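PDB 5DLL: aminopeptidase N from Francisella tularensis subsp. tularensis, which probably helps degrade intracellular peptides as a zinc-dependent M1-family aminopeptidase, releasing single amino acids, preferably alanine, from peptide N-termini. Local coordinates for residues A[497-502]-A[523-528]. Residues are numbered along the deposited sequence; the frame is centred on the assembly and turned at random.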
ATOM      1  N   VAL A 497       4.300   2.058 -24.886  1.00 64.61           N
ATOM      2  CA  VAL A 497       5.607   2.686 -24.710  1.00 61.85           C
ATOM      3  C   VAL A 497       5.482   4.197 -24.881  1.00 60.23           C
ATOM      4  O   VAL A 497       5.482   4.705 -26.004  1.00 61.32           O
ATOM      5  CB  VAL A 497       6.632   2.148 -25.726  1.00 62.66           C
ATOM      6  CG1 VAL A 497       8.047   2.492 -25.279  1.00 63.09           C
ATOM      7  CG2 VAL A 497       6.473   0.645 -25.903  1.00 64.73           C
ATOM      8  N   LYS A 498       5.368   4.904 -23.760  1.00 59.43           N
ATOM      9  CA  LYS A 498       5.307   6.364 -23.763  1.00 59.68           C
ATOM     10  C   LYS A 498       6.715   6.898 -23.978  1.00 61.71           C
ATOM     11  O   LYS A 498       7.632   6.568 -23.220  1.00 60.56           O
ATOM     12  CB  LYS A 498       4.729   6.888 -22.447  1.00 58.11           C
ATOM     13  CG  LYS A 498       4.400   8.368 -22.472  1.00 59.05           C
ATOM     14  CD  LYS A 498       3.855   8.849 -21.139  1.00 58.82           C
ATOM     15  CE  LYS A 498       3.799  10.369 -21.102  1.00 61.13           C
ATOM     16  NZ  LYS A 498       3.324  10.881 -19.789  1.00 61.21           N
ATOM     17  N   MET A 499       6.888   7.718 -25.009  1.00 66.56           N
ATOM     18  CA  MET A 499       8.226   8.040 -25.492  1.00 69.62           C
ATOM     19  C   MET A 499       8.356   9.408 -26.155  1.00 67.84           C
ATOM     20  O   MET A 499       7.371  10.114 -26.382  1.00 63.80           O
ATOM     21  CB  MET A 499       8.698   6.940 -26.457  1.00 73.88           C
ATOM     22  CG  MET A 499       7.745   6.635 -27.609  1.00 78.40           C
ATOM     23  SD  MET A 499       7.975   7.671 -29.068  1.00 87.91           S
ATOM     24  CE  MET A 499       9.534   7.052 -29.692  1.00 87.85           C
ATOM     25  N   GLY A 500       9.606   9.769 -26.433  1.00 67.16           N
ATOM     26  CA  GLY A 500       9.947  10.977 -27.172  1.00 68.88           C
ATOM     27  C   GLY A 500      11.349  10.841 -27.732  1.00 70.13           C
ATOM     28  O   GLY A 500      12.070   9.902 -27.392  1.00 69.29           O
ATOM     29  N   LEU A 501      11.733  11.766 -28.603  1.00 73.81           N
ATOM     30  CA  LEU A 501      13.096  11.814 -29.126  1.00 74.19           C
ATOM     31  C   LEU A 501      13.728  13.137 -28.732  1.00 72.91           C
ATOM     32  O   LEU A 501      13.054  14.166 -28.690  1.00 73.25           O
ATOM     33  CB  LEU A 501      13.104  11.654 -30.648  1.00 76.88           C
ATOM     34  CG  LEU A 501      12.603  10.314 -31.194  1.00 77.23           C
ATOM     35  CD1 LEU A 501      12.630  10.323 -32.715  1.00 79.35           C
ATOM     36  CD2 LEU A 501      13.419   9.150 -30.646  1.00 77.35           C
ATOM     37  N   ILE A 502      15.023  13.099 -28.437  1.00 72.50           N
ATOM     38  CA  ILE A 502      15.771  14.291 -28.064  1.00 73.66           C
ATOM     39  C   ILE A 502      16.964  14.434 -29.013  1.00 75.65           C
ATOM     40  O   ILE A 502      17.872  13.604 -29.003  1.00 76.26           O
ATOM     41  CB  ILE A 502      16.257  14.219 -26.597  1.00 71.55           C
ATOM     42  CG1 ILE A 502      15.161  13.653 -25.685  1.00 68.78           C
ATOM     43  CG2 ILE A 502      16.686  15.594 -26.102  1.00 72.75           C
ATOM     44  CD1 ILE A 502      15.591  13.486 -24.242  1.00 66.99           C
ATOM     45  N   TYR A 523       9.636   0.338 -35.584  1.00 72.68           N
ATOM     46  CA  TYR A 523       8.910   1.604 -35.734  1.00 78.05           C
ATOM     47  C   TYR A 523       9.793   2.635 -36.430  1.00 80.02           C
ATOM     48  O   TYR A 523      10.911   2.912 -35.983  1.00 69.88           O
ATOM     49  CB  TYR A 523       8.471   2.132 -34.364  1.00 81.83           C
ATOM     50  CG  TYR A 523       7.723   1.104 -33.550  1.00 83.75           C
ATOM     51  CD1 TYR A 523       8.408   0.212 -32.731  1.00 74.05           C
ATOM     52  CD2 TYR A 523       6.335   1.003 -33.620  1.00 81.53           C
ATOM     53  CE1 TYR A 523       7.735  -0.745 -31.998  1.00 73.95           C
ATOM     54  CE2 TYR A 523       5.654   0.049 -32.887  1.00 82.98           C
ATOM     55  CZ  TYR A 523       6.361  -0.822 -32.078  1.00 74.67           C
ATOM     56  OH  TYR A 523       5.702  -1.775 -31.343  1.00 70.73           O
ATOM     57  N   THR A 524       9.284   3.197 -37.524  1.00 81.84           N
ATOM     58  CA  THR A 524      10.056   4.134 -38.342  1.00 74.62           C
ATOM     59  C   THR A 524       9.622   5.590 -38.120  1.00 76.87           C
ATOM     60  O   THR A 524       8.426   5.902 -38.098  1.00 65.35           O
ATOM     61  CB  THR A 524       9.991   3.770 -39.845  1.00 70.86           C
ATOM     62  OG1 THR A 524      10.957   4.545 -40.562  1.00 69.46           O
ATOM     63  CG2 THR A 524       8.602   4.022 -40.438  1.00 75.34           C
ATOM     64  N   PHE A 525      10.612   6.467 -37.943  1.00 79.35           N
ATOM     65  CA  PHE A 525      10.388   7.902 -37.776  1.00 83.97           C
ATOM     66  C   PHE A 525      11.131   8.672 -38.862  1.00 90.03           C
ATOM     67  O   PHE A 525      12.359   8.737 -38.852  1.00 91.97           O
ATOM     68  CB  PHE A 525      10.867   8.363 -36.397  1.00 80.30           C
ATOM     69  CG  PHE A 525      10.096   7.761 -35.257  1.00 86.47           C
ATOM     70  CD1 PHE A 525       8.857   8.273 -34.898  1.00 89.84           C
ATOM     71  CD2 PHE A 525      10.606   6.682 -34.545  1.00 77.73           C
ATOM     72  CE1 PHE A 525       8.139   7.722 -33.852  1.00 90.52           C
ATOM     73  CE2 PHE A 525       9.892   6.126 -33.494  1.00 79.51           C
ATOM     74  CZ  PHE A 525       8.657   6.647 -33.147  1.00 78.48           C
ATOM     75  N   GLU A 526      10.381   9.252 -39.795  1.00 88.25           N
ATOM     76  CA  GLU A 526      10.966   9.999 -40.906  1.00 91.96           C
ATOM     77  C   GLU A 526      11.218  11.459 -40.530  1.00 94.26           C
ATOM     78  O   GLU A 526      10.726  11.945 -39.510  1.00 94.42           O
ATOM     79  CB  GLU A 526      10.055   9.914 -42.130  1.00 86.99           C
ATOM     80  CG  GLU A 526       9.882   8.500 -42.661  1.00 89.00           C
ATOM     81  CD  GLU A 526       8.610   8.326 -43.468  1.00101.81           C
ATOM     82  OE1 GLU A 526       8.257   9.248 -44.234  1.00114.48           O
ATOM     83  OE2 GLU A 526       7.966   7.263 -43.338  1.00100.97           O
ATOM     84  N   ASN A 527      12.000  12.141 -41.364  1.00 97.01           N
ATOM     85  CA  ASN A 527      12.310  13.565 -41.196  1.00 99.93           C
ATOM     86  C   ASN A 527      13.020  13.894 -39.882  1.00 90.07           C
ATOM     87  O   ASN A 527      12.706  14.890 -39.226  1.00 80.12           O
ATOM     88  CB  ASN A 527      11.043  14.417 -41.344  1.00100.27           C
ATOM     89  CG  ASN A 527      10.259  14.075 -42.593  1.00102.42           C
ATOM     90  OD1 ASN A 527       9.589  13.043 -42.654  1.00110.24           O
ATOM     91  ND2 ASN A 527      10.339  14.939 -43.597  1.00 96.56           N
ATOM     92  N   ILE A 528      13.983  13.053 -39.513  1.00 87.81           N
ATOM     93  CA  ILE A 528      14.789  13.266 -38.317  1.00 91.32           C
ATOM     94  C   ILE A 528      16.181  13.727 -38.737  1.00 89.92           C
ATOM     95  O   ILE A 528      17.012  12.925 -39.168  1.00 86.55           O
ATOM     96  CB  ILE A 528      14.868  11.983 -37.460  1.00 98.18           C
ATOM     97  CG1 ILE A 528      13.456  11.499 -37.088  1.00 92.05           C
ATOM     98  CG2 ILE A 528      15.716  12.213 -36.215  1.00102.32           C
ATOM     99  CD1 ILE A 528      12.570  12.550 -36.448  1.00 80.32           C
TER
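Across the two layers of the Ig-like domain, Met499 and Leu501 meet Phe525 and Ile528 in a purely apolar contact, with no hydrogen bond between 497-502 and 523-528. Met499 and Phe525 point at each other across the gap. With chi1 at 53° the methionine's CG is tucked over its own backbone, flanked by N and C, and two further kinks along the chain carry the terminal methyl to the ring. Met499 CE ends 3.6 Å from Phe525 CZ, with Phe525 CE2 next nearest. The sulfur follows behind: Met499 SD lies 5.3 Å from the centroid of the Phe525 ring and 57° off its normal, an oblique Met-aromatic contact in which the methyl does the closer touching.

Strand 495-502 is the middle strand of an antiparallel sheet, between 508-516 and 533-535, while strand 520-525 is at the margin of a second sheet, beside 472-480. With no backbone bond between the two segments, the sheets pack here through side chains, as the layers of a beta sandwich do. The other end of the same phenylalanine ring is met by Leu501, whose CD1 stands 4.4 Å from Phe525 CG, again obliquely. Past the end of strand 520-525 the chain turns through Glu526 and Asn527 and brings Ile528 back to the interface, where Ile528 CD1 comes within 4.3 Å of Leu501 CD1. One leucine methyl thus serves both partners. Around this patch, Gln512 touches Phe525 and Leu536 packs on Met499, while the carbonyl of Ile528 accepts a hydrogen bond from the Tyr466 hydroxyl.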